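Long-range contacts in collagen alpha-1(XX) chain (Homo sapiens, PDB 5KF4), which is a collagen chain, probably of the extracellular matrix, whose second fibronectin type III domain, the part described here, is an antiparallel beta sandwich of unassigned function: residues A13-V18 with S30-P35; Y41-R46 with R54-E59; Y76-F81 with G94-A99. All coordinates share one frame; numbering follows the deposited sequence.

Contact 1: residues A13-V18 with S30-P35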
loop_
_atom_site.group_PDB
_atom_site.type_symbol
_atom_site.label_atom_id
_atom_site.label_comp_id
_atom_site.label_asym_id
_atom_site.label_seq_id
_atom_site.Cartn_x
_atom_site.Cartn_y
_atom_site.Cartn_z
ATOM N N ALA A 13 10.743 -8.019 -0.947
ATOM C CA ALA A 13 9.770 -6.982 -0.637
ATOM C C ALA A 13 10.332 -5.609 -0.941
ATOM O O ALA A 13 11.543 -5.412 -0.889
ATOM C CB ALA A 13 9.345 -7.073 0.822
ATOM N N PRO A 14 9.462 -4.646 -1.260
ATOM C CA PRO A 14 10.053 -3.316 -1.342
ATOM C C PRO A 14 10.380 -2.820 0.066
ATOM O O PRO A 14 9.928 -3.411 1.045
ATOM C CB PRO A 14 8.955 -2.477 -1.993
ATOM C CG PRO A 14 7.683 -3.192 -1.697
ATOM C CD PRO A 14 8.012 -4.646 -1.517
ATOM N N THR A 15 11.186 -1.771 0.162
ATOM C CA THR A 15 11.576 -1.229 1.455
ATOM C C THR A 15 11.309 0.265 1.528
ATOM O O THR A 15 10.995 0.898 0.515
ATOM C CB THR A 15 13.067 -1.490 1.755
ATOM O OG1 THR A 15 13.870 -0.987 0.681
ATOM C CG2 THR A 15 13.329 -2.982 1.931
ATOM N N SER A 16 11.405 0.807 2.741
ATOM C CA SER A 16 11.402 2.252 2.974
ATOM C C SER A 16 10.148 2.937 2.439
ATOM O O SER A 16 10.211 3.694 1.469
ATOM C CB SER A 16 12.653 2.893 2.358
ATOM O OG SER A 16 12.510 3.113 0.968
ATOM N N LEU A 17 9.013 2.675 3.080
ATOM C CA LEU A 17 7.752 3.281 2.669
ATOM C C LEU A 17 7.694 4.761 3.049
ATOM O O LEU A 17 7.931 5.126 4.198
ATOM C CB LEU A 17 6.573 2.539 3.300
ATOM C CG LEU A 17 5.184 3.038 2.898
ATOM C CD1 LEU A 17 4.888 2.578 1.480
ATOM C CD2 LEU A 17 4.116 2.562 3.858
ATOM N N VAL A 18 7.371 5.609 2.077
ATOM C CA VAL A 18 7.275 7.047 2.306
ATOM C C VAL A 18 5.883 7.572 1.944
ATOM O O VAL A 18 5.474 7.528 0.786
ATOM C CB VAL A 18 8.340 7.823 1.497
ATOM C CG1 VAL A 18 8.282 9.302 1.818
ATOM C CG2 VAL A 18 9.730 7.269 1.775
ATOM N N SER A 30 5.243 5.868 -1.443
ATOM C CA SER A 30 6.536 5.649 -2.070
ATOM C C SER A 30 7.302 4.555 -1.342
ATOM O O SER A 30 7.251 4.457 -0.121
ATOM C CB SER A 30 7.341 6.950 -2.091
ATOM O OG SER A 30 6.967 7.762 -3.193
ATOM N N TRP A 31 8.048 3.764 -2.099
ATOM C CA TRP A 31 8.768 2.634 -1.536
ATOM C C TRP A 31 10.029 2.342 -2.339
ATOM O O TRP A 31 10.141 2.764 -3.483
ATOM C CB TRP A 31 7.841 1.412 -1.501
ATOM C CG TRP A 31 7.305 1.017 -2.861
ATOM C CD1 TRP A 31 7.860 0.132 -3.744
ATOM C CD2 TRP A 31 6.115 1.515 -3.492
ATOM N NE1 TRP A 31 7.085 0.042 -4.876
ATOM C CE2 TRP A 31 6.010 0.881 -4.747
ATOM C CE3 TRP A 31 5.128 2.431 -3.114
ATOM C CZ2 TRP A 31 4.956 1.135 -5.625
ATOM C CZ3 TRP A 31 4.084 2.684 -3.990
ATOM C CH2 TRP A 31 4.007 2.038 -5.229
ATOM N N THR A 32 10.998 1.657 -1.738
ATOM C CA THR A 32 12.180 1.252 -2.492
ATOM C C THR A 32 12.071 -0.211 -2.917
ATOM O O THR A 32 12.130 -1.109 -2.080
ATOM C CB THR A 32 13.476 1.470 -1.687
ATOM O OG1 THR A 32 13.638 2.869 -1.418
ATOM C CG2 THR A 32 14.682 0.980 -2.476
ATOM N N PRO A 33 11.930 -0.449 -4.229
ATOM C CA PRO A 33 11.711 -1.789 -4.781
ATOM C C PRO A 33 12.938 -2.680 -4.666
ATOM O O PRO A 33 14.064 -2.184 -4.705
ATOM C CB PRO A 33 11.379 -1.521 -6.251
ATOM C CG PRO A 33 12.017 -0.214 -6.563
ATOM C CD PRO A 33 12.255 0.534 -5.277
ATOM N N ALA A 34 12.715 -3.981 -4.529
ATOM C CA ALA A 34 13.797 -4.951 -4.589
ATOM C C ALA A 34 14.342 -5.014 -6.020
ATOM O O ALA A 34 13.626 -4.673 -6.967
ATOM C CB ALA A 34 13.313 -6.315 -4.122
ATOM N N PRO A 35 15.612 -5.435 -6.180
ATOM C CA PRO A 35 16.274 -5.547 -7.489
ATOM C C PRO A 35 15.478 -6.382 -8.487
ATOM O O PRO A 35 15.468 -6.079 -9.680
ATOM C CB PRO A 35 17.604 -6.230 -7.161
ATOM C CG PRO A 35 17.861 -5.925 -5.735
ATOM C CD PRO A 35 16.551 -5.648 -5.062
#

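Contact 2: residues Y41-R46 with R54-E59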
loop_
_atom_site.group_PDB
_atom_site.type_symbol
_atom_site.label_atom_id
_atom_site.label_comp_id
_atom_site.label_asym_id
_atom_site.label_seq_id
_atom_site.Cartn_x
_atom_site.Cartn_y
_atom_site.Cartn_z
ATOM N N TYR A 41 2.061 -5.088 -7.760
ATOM C CA TYR A 41 1.977 -4.709 -6.343
ATOM C C TYR A 41 0.523 -4.570 -5.889
ATOM O O TYR A 41 -0.285 -3.961 -6.586
ATOM C CB TYR A 41 2.701 -3.386 -6.061
ATOM C CG TYR A 41 4.208 -3.454 -5.985
ATOM C CD1 TYR A 41 4.838 -3.996 -4.871
ATOM C CD2 TYR A 41 5.002 -2.941 -7.003
ATOM C CE1 TYR A 41 6.212 -4.053 -4.782
ATOM C CE2 TYR A 41 6.385 -2.993 -6.921
ATOM C CZ TYR A 41 6.983 -3.550 -5.808
ATOM O OH TYR A 41 8.356 -3.605 -5.720
ATOM N N LEU A 42 0.194 -5.109 -4.716
ATOM C CA LEU A 42 -1.123 -4.878 -4.121
ATOM C C LEU A 42 -1.071 -3.786 -3.055
ATOM O O LEU A 42 -0.345 -3.902 -2.068
ATOM C CB LEU A 42 -1.686 -6.160 -3.504
ATOM C CG LEU A 42 -2.958 -5.947 -2.669
ATOM C CD1 LEU A 42 -4.134 -5.495 -3.533
ATOM C CD2 LEU A 42 -3.322 -7.170 -1.844
ATOM N N ILE A 43 -1.880 -2.748 -3.245
ATOM C CA ILE A 43 -1.977 -1.635 -2.303
ATOM C C ILE A 43 -3.333 -1.607 -1.591
ATOM O O ILE A 43 -4.384 -1.625 -2.234
ATOM C CB ILE A 43 -1.748 -0.290 -3.016
ATOM C CG1 ILE A 43 -0.336 -0.245 -3.603
ATOM C CG2 ILE A 43 -1.959 0.867 -2.061
ATOM C CD1 ILE A 43 -0.216 0.610 -4.831
ATOM N N VAL A 44 -3.297 -1.561 -0.260
ATOM C CA VAL A 44 -4.504 -1.627 0.565
ATOM C C VAL A 44 -4.591 -0.447 1.529
ATOM O O VAL A 44 -3.641 -0.177 2.262
ATOM C CB VAL A 44 -4.540 -2.929 1.398
ATOM C CG1 VAL A 44 -5.845 -3.037 2.174
ATOM C CG2 VAL A 44 -4.326 -4.147 0.509
ATOM N N TRP A 45 -5.718 0.258 1.537
ATOM C CA TRP A 45 -5.929 1.301 2.541
ATOM C C TRP A 45 -7.340 1.272 3.127
ATOM O O TRP A 45 -8.319 1.070 2.409
ATOM C CB TRP A 45 -5.631 2.689 1.959
ATOM C CG TRP A 45 -6.529 3.099 0.837
ATOM C CD1 TRP A 45 -7.555 3.992 0.901
ATOM C CD2 TRP A 45 -6.481 2.636 -0.519
ATOM N NE1 TRP A 45 -8.152 4.118 -0.331
ATOM C CE2 TRP A 45 -7.513 3.293 -1.220
ATOM C CE3 TRP A 45 -5.670 1.728 -1.207
ATOM C CZ2 TRP A 45 -7.753 3.072 -2.574
ATOM C CZ3 TRP A 45 -5.907 1.511 -2.547
ATOM C CH2 TRP A 45 -6.941 2.181 -3.219
ATOM N N ARG A 46 -7.428 1.458 4.440
ATOM C CA ARG A 46 -8.704 1.456 5.151
ATOM C C ARG A 46 -8.712 2.480 6.277
ATOM O O ARG A 46 -7.665 2.803 6.836
ATOM C CB ARG A 46 -9.031 0.078 5.729
ATOM C CG ARG A 46 -8.018 -0.457 6.721
ATOM C CD ARG A 46 -8.459 -1.815 7.235
ATOM N NE ARG A 46 -9.821 -1.746 7.764
ATOM C CZ ARG A 46 -10.598 -2.801 7.991
ATOM N NH1 ARG A 46 -10.156 -4.025 7.734
ATOM N NH2 ARG A 46 -11.822 -2.630 8.473
ATOM N N ARG A 54 -10.020 -0.732 0.922
ATOM C CA ARG A 54 -9.985 -0.439 -0.501
ATOM C C ARG A 54 -8.654 -0.890 -1.069
ATOM O O ARG A 54 -7.659 -0.946 -0.360
ATOM C CB ARG A 54 -10.212 1.051 -0.769
ATOM C CG ARG A 54 -11.598 1.524 -0.387
ATOM C CD ARG A 54 -11.695 3.026 -0.419
ATOM N NE ARG A 54 -13.025 3.485 -0.036
ATOM C CZ ARG A 54 -13.659 4.495 -0.618
ATOM N NH1 ARG A 54 -13.080 5.154 -1.612
ATOM N NH2 ARG A 54 -14.868 4.846 -0.203
ATOM N N GLU A 55 -8.647 -1.267 -2.339
ATOM C CA GLU A 55 -7.447 -1.826 -2.937
ATOM C C GLU A 55 -7.245 -1.406 -4.390
ATOM O O GLU A 55 -8.181 -1.020 -5.102
ATOM C CB GLU A 55 -7.464 -3.357 -2.859
ATOM C CG GLU A 55 -7.334 -3.926 -1.459
ATOM C CD GLU A 55 -7.541 -5.428 -1.424
ATOM O OE1 GLU A 55 -7.503 -6.060 -2.507
ATOM O OE2 GLU A 55 -7.711 -5.983 -0.317
ATOM N N VAL A 56 -5.993 -1.498 -4.812
ATOM C CA VAL A 56 -5.632 -1.314 -6.204
ATOM C C VAL A 56 -4.374 -2.129 -6.433
ATOM O O VAL A 56 -3.513 -2.218 -5.559
ATOM C CB VAL A 56 -5.400 0.178 -6.561
ATOM C CG1 VAL A 56 -4.233 0.752 -5.772
ATOM C CG2 VAL A 56 -5.161 0.353 -8.054
ATOM N N VAL A 57 -4.285 -2.782 -7.580
ATOM C CA VAL A 57 -3.068 -3.503 -7.887
ATOM C C VAL A 57 -2.311 -2.734 -8.966
ATOM O O VAL A 57 -2.901 -2.304 -9.957
ATOM C CB VAL A 57 -3.370 -4.949 -8.330
ATOM C CG1 VAL A 57 -2.137 -5.606 -8.930
ATOM C CG2 VAL A 57 -3.870 -5.757 -7.150
ATOM N N VAL A 58 -1.011 -2.548 -8.763
ATOM C CA VAL A 58 -0.193 -1.818 -9.727
ATOM C C VAL A 58 0.951 -2.706 -10.203
ATOM O O VAL A 58 1.182 -3.775 -9.643
ATOM C CB VAL A 58 0.365 -0.513 -9.137
ATOM C CG1 VAL A 58 -0.770 0.454 -8.833
ATOM C CG2 VAL A 58 1.182 -0.798 -7.888
ATOM N N GLU A 59 1.713 -2.228 -11.179
ATOM C CA GLU A 59 2.713 -3.068 -11.831
ATOM C C GLU A 59 4.013 -3.183 -11.049
ATOM O O GLU A 59 4.291 -2.402 -10.141
ATOM C CB GLU A 59 3.032 -2.539 -13.227
ATOM C CG GLU A 59 1.828 -2.379 -14.120
ATOM C CD GLU A 59 1.194 -1.014 -13.962
ATOM O OE1 GLU A 59 0.610 -0.753 -12.887
ATOM O OE2 GLU A 59 1.298 -0.197 -14.903
HETATM O O HOH W 1 -9.896 5.565 -1.471
#

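Contact 3: residues Y76-F81 with G94-A99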
loop_
_atom_site.group_PDB
_atom_site.type_symbol
_atom_site.label_atom_id
_atom_site.label_comp_id
_atom_site.label_asym_id
_atom_site.label_seq_id
_atom_site.Cartn_x
_atom_site.Cartn_y
_atom_site.Cartn_z
ATOM N N TYR A 76 -5.708 6.479 8.054
ATOM C CA TYR A 76 -5.699 5.294 7.211
ATOM C C TYR A 76 -4.528 4.362 7.493
ATOM O O TYR A 76 -3.408 4.812 7.718
ATOM C CB TYR A 76 -5.679 5.692 5.731
ATOM C CG TYR A 76 -6.987 6.246 5.216
ATOM C CD1 TYR A 76 -7.985 5.397 4.759
ATOM C CD2 TYR A 76 -7.226 7.612 5.180
ATOM C CE1 TYR A 76 -9.178 5.890 4.283
ATOM C CE2 TYR A 76 -8.422 8.112 4.706
ATOM C CZ TYR A 76 -9.392 7.246 4.260
ATOM O OH TYR A 76 -10.588 7.734 3.787
ATOM N N LEU A 77 -4.805 3.061 7.496
ATOM C CA LEU A 77 -3.753 2.057 7.452
ATOM C C LEU A 77 -3.457 1.767 5.994
ATOM O O LEU A 77 -4.344 1.358 5.251
ATOM C CB LEU A 77 -4.157 0.774 8.180
ATOM C CG LEU A 77 -3.022 -0.242 8.345
ATOM C CD1 LEU A 77 -1.867 0.351 9.147
ATOM C CD2 LEU A 77 -3.523 -1.531 8.984
ATOM N N VAL A 78 -2.212 1.963 5.586
ATOM C CA VAL A 78 -1.857 1.835 4.180
ATOM C C VAL A 78 -0.828 0.729 3.981
ATOM O O VAL A 78 0.218 0.743 4.613
ATOM C CB VAL A 78 -1.302 3.154 3.629
ATOM C CG1 VAL A 78 -0.946 2.997 2.174
ATOM C CG2 VAL A 78 -2.321 4.268 3.806
ATOM N N SER A 79 -1.127 -0.228 3.108
ATOM C CA SER A 79 -0.257 -1.386 2.924
ATOM C C SER A 79 0.202 -1.567 1.478
ATOM O O SER A 79 -0.538 -1.274 0.536
ATOM C CB SER A 79 -0.961 -2.652 3.408
ATOM O OG SER A 79 -1.295 -2.554 4.783
ATOM N N VAL A 80 1.429 -2.058 1.316
ATOM C CA VAL A 80 1.985 -2.362 -0.001
ATOM C C VAL A 80 2.411 -3.823 -0.091
ATOM O O VAL A 80 3.357 -4.234 0.570
ATOM C CB VAL A 80 3.199 -1.476 -0.317
ATOM C CG1 VAL A 80 3.762 -1.814 -1.691
ATOM C CG2 VAL A 80 2.821 -0.015 -0.237
ATOM N N PHE A 81 1.717 -4.598 -0.917
ATOM C CA PHE A 81 2.003 -6.024 -1.072
ATOM C C PHE A 81 2.624 -6.315 -2.433
ATOM O O PHE A 81 2.026 -6.022 -3.465
ATOM C CB PHE A 81 0.731 -6.847 -0.903
ATOM C CG PHE A 81 0.169 -6.825 0.488
ATOM C CD1 PHE A 81 0.583 -7.752 1.430
ATOM C CD2 PHE A 81 -0.778 -5.877 0.854
ATOM C CE1 PHE A 81 0.058 -7.742 2.707
ATOM C CE2 PHE A 81 -1.303 -5.859 2.133
ATOM C CZ PHE A 81 -0.886 -6.791 3.061
ATOM N N GLY A 94 1.954 1.734 7.137
ATOM C CA GLY A 94 2.042 2.878 8.024
ATOM C C GLY A 94 0.714 3.593 8.178
ATOM O O GLY A 94 -0.215 3.383 7.397
ATOM N N LEU A 95 0.626 4.445 9.193
ATOM C CA LEU A 95 -0.582 5.217 9.446
ATOM C C LEU A 95 -0.388 6.654 8.995
ATOM O O LEU A 95 0.630 7.277 9.301
ATOM C CB LEU A 95 -0.949 5.186 10.930
ATOM C CG LEU A 95 -1.345 3.848 11.551
ATOM C CD1 LEU A 95 -1.356 3.977 13.065
ATOM C CD2 LEU A 95 -2.708 3.397 11.044
ATOM N N VAL A 96 -1.369 7.181 8.275
ATOM C CA VAL A 96 -1.367 8.590 7.913
ATOM C C VAL A 96 -2.767 9.184 8.053
ATOM O O VAL A 96 -3.756 8.568 7.662
ATOM C CB VAL A 96 -0.840 8.800 6.472
ATOM C CG1 VAL A 96 -1.644 7.984 5.470
ATOM C CG2 VAL A 96 -0.848 10.276 6.105
ATOM N N THR A 97 -2.845 10.369 8.646
ATOM C CA THR A 97 -4.117 11.064 8.796
ATOM C C THR A 97 -4.187 12.179 7.762
ATOM O O THR A 97 -3.290 13.019 7.691
ATOM C CB THR A 97 -4.304 11.645 10.217
ATOM O OG1 THR A 97 -4.358 10.577 11.169
ATOM C CG2 THR A 97 -5.600 12.431 10.307
ATOM N N THR A 98 -5.241 12.175 6.949
ATOM C CA THR A 98 -5.399 13.187 5.908
ATOM C C THR A 98 -5.646 14.569 6.516
ATOM O O THR A 98 -6.143 14.689 7.636
ATOM C CB THR A 98 -6.558 12.839 4.928
ATOM O OG1 THR A 98 -7.780 12.668 5.655
ATOM C CG2 THR A 98 -6.259 11.561 4.166
ATOM N N ALA A 99 -5.259 15.603 5.777
ATOM C CA ALA A 99 -5.473 16.984 6.189
ATOM C C ALA A 99 -6.963 17.275 6.402
ATOM O O ALA A 99 -7.816 16.597 5.828
ATOM C CB ALA A 99 -4.881 17.932 5.152
#

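Contact 1: residues A13-V18 with S30-P35
P14 packs against W31 on the inner side of this hairpin. P14 CB comes to 3.3 Å from W31 CD1, and the two side chains cross obliquely. W31 CG lies between its own backbone N and carbonyl carbon (chi1 58°), 4.0 Å from P14 CB; CD1 makes the closer contact. L17 turns its CD1 to 3.4 Å from S30 O.

T15, S16 and T32 form the polar outer side. T32 OG1 donates to S16 OG at 2.7 Å. S16 OG donates to T15 O at 2.7 Å, from above the carbonyl plane. T15 O also accepts T32 N, a bond modelled very short. T32 O is held twice, by T15 N and, more loosely, by T15 OG1 at 3.3 Å, from opposite faces of its plane.

The register shifts by one between the T15-T32 and V18-S30 pairs, a beta bulge in the first strand. S16 takes positive backbone angles there (phi 58°), and S16 O accepts a CA-H contact from W31 CA at 3.5 Å. V18 CB meets S30 CB at 3.8 Å, and the return bond from S30 N to V18 O is weak.

The contact joins strands A and B of the fibronectin type III fold. Strand 64-67 flanks strand 27-32 on its other edge. From the facing sheet, Y41 meets W31 edge-to-face, and L92 touches W31 and L17.

Contact 2: residues Y41-R46 with R54-E59
I43, V58, V56 and W45 make the apolar centre of this pairing. I43 CD1 reaches V58 CG2 at 3.6 Å, and the same methyl of V58 lies 3.5 Å from Y41 CB. V56 CG1 sits at the edge of the W45 ring, 3.7 Å from CZ3. R54 CB lies over one face of that ring, 3.9 Å from the centroid of the five-membered ring, a CH-pi contact. An alanine in place of W45 would probably open a gap beside V56 and leave R54 CB without its aromatic partner.

On the other face, L42, V44 and V57 lie with the charged E55. L42 CD1 touches V57 CG2 at 3.6 Å and also meets E55 OE1. V44 and E55 lie side by side. E55 CG is anti to the carbonyl carbon (chi1 -68°), which sets it 3.6 Å from V44 CG2. Back on the W45 side, a water in the plane of the indole accepts from W45 NE1 and, at 3.2 Å, from R54 NH1.

Three two-way bonded pairs hold the backbones: Y41-V58, I43-V56 and W45-R54. I43 N to V56 O measures 2.9 Å.

These are strands C and C' of the fibronectin type III fold. Strand 40-47 bonds on its other edge to strand 75-84, through L42 with F81 and V44 with S79. T65 and L67 of strand 64-67 cover I43 from the opposing sheet.

Contact 3: residues Y76-F81 with G94-A99
Y76 and V96 pair in the F-G hairpin of the fibronectin type III fold, which joins the last two strands of the domain. Y76 N bonds V96 O at 2.9 Å, and V96 N returns to Y76 O. V78 and G94 form a second two-way pair, with V78 N 3.0 Å from G94 O and G94 N 3.2 Å from V78 O. Between these pairs lies the non-hydrogen-bonded pair of L77 and L95. L95 CA also makes a CA-H contact with Y76 O at 3.3 Å.

The two faces carry different groups. On one, L77 CD1 meets L95 CD2 at 3.7 Å. L77 CG is anti to its backbone N (chi1 -172°), beside the carbonyl carbon, and CD1, beyond it, makes the touch. On the inner face, V78 CG2 touches V96 CG1 at 4.1 Å. G94 brings no side chain to this face.

Past the paired residues, T98 CG2 comes to 4.1 Å from Y76 CE2. Y76 OH bonds A71 N, five residues back, which makes this a tyrosine corner. T98 OG1 bonds A71 O and T74 N. The loop before strand 75-84 is thereby tied to both segments.

Strand 75-84 bonds on its other edge to strand 40-47, through L77 with R46 and S79 with V44. I27 and L29 of strand 27-32 reach across from the other sheet, I27 to both V78 and V96.

Overall arrangement
The three contacts follow in series from the N terminus, and none nests in or crosses another. Contact 1 closes the first hairpin, with 11 residues between its segments. The chain then passes to the other sheet, where contact 2 closes a shorter hairpin of 7 intervening residues. It returns to the first sheet as strand 64-67 before contact 3 closes the last hairpin, over 12 residues. Contacts 2 and 3 share one sheet and meet where strands 40-47 and 75-84 run side by side. Contact 1 faces them across the sandwich: P14 packs on Y41 of contact 2, and L17 on V80 of contact 3.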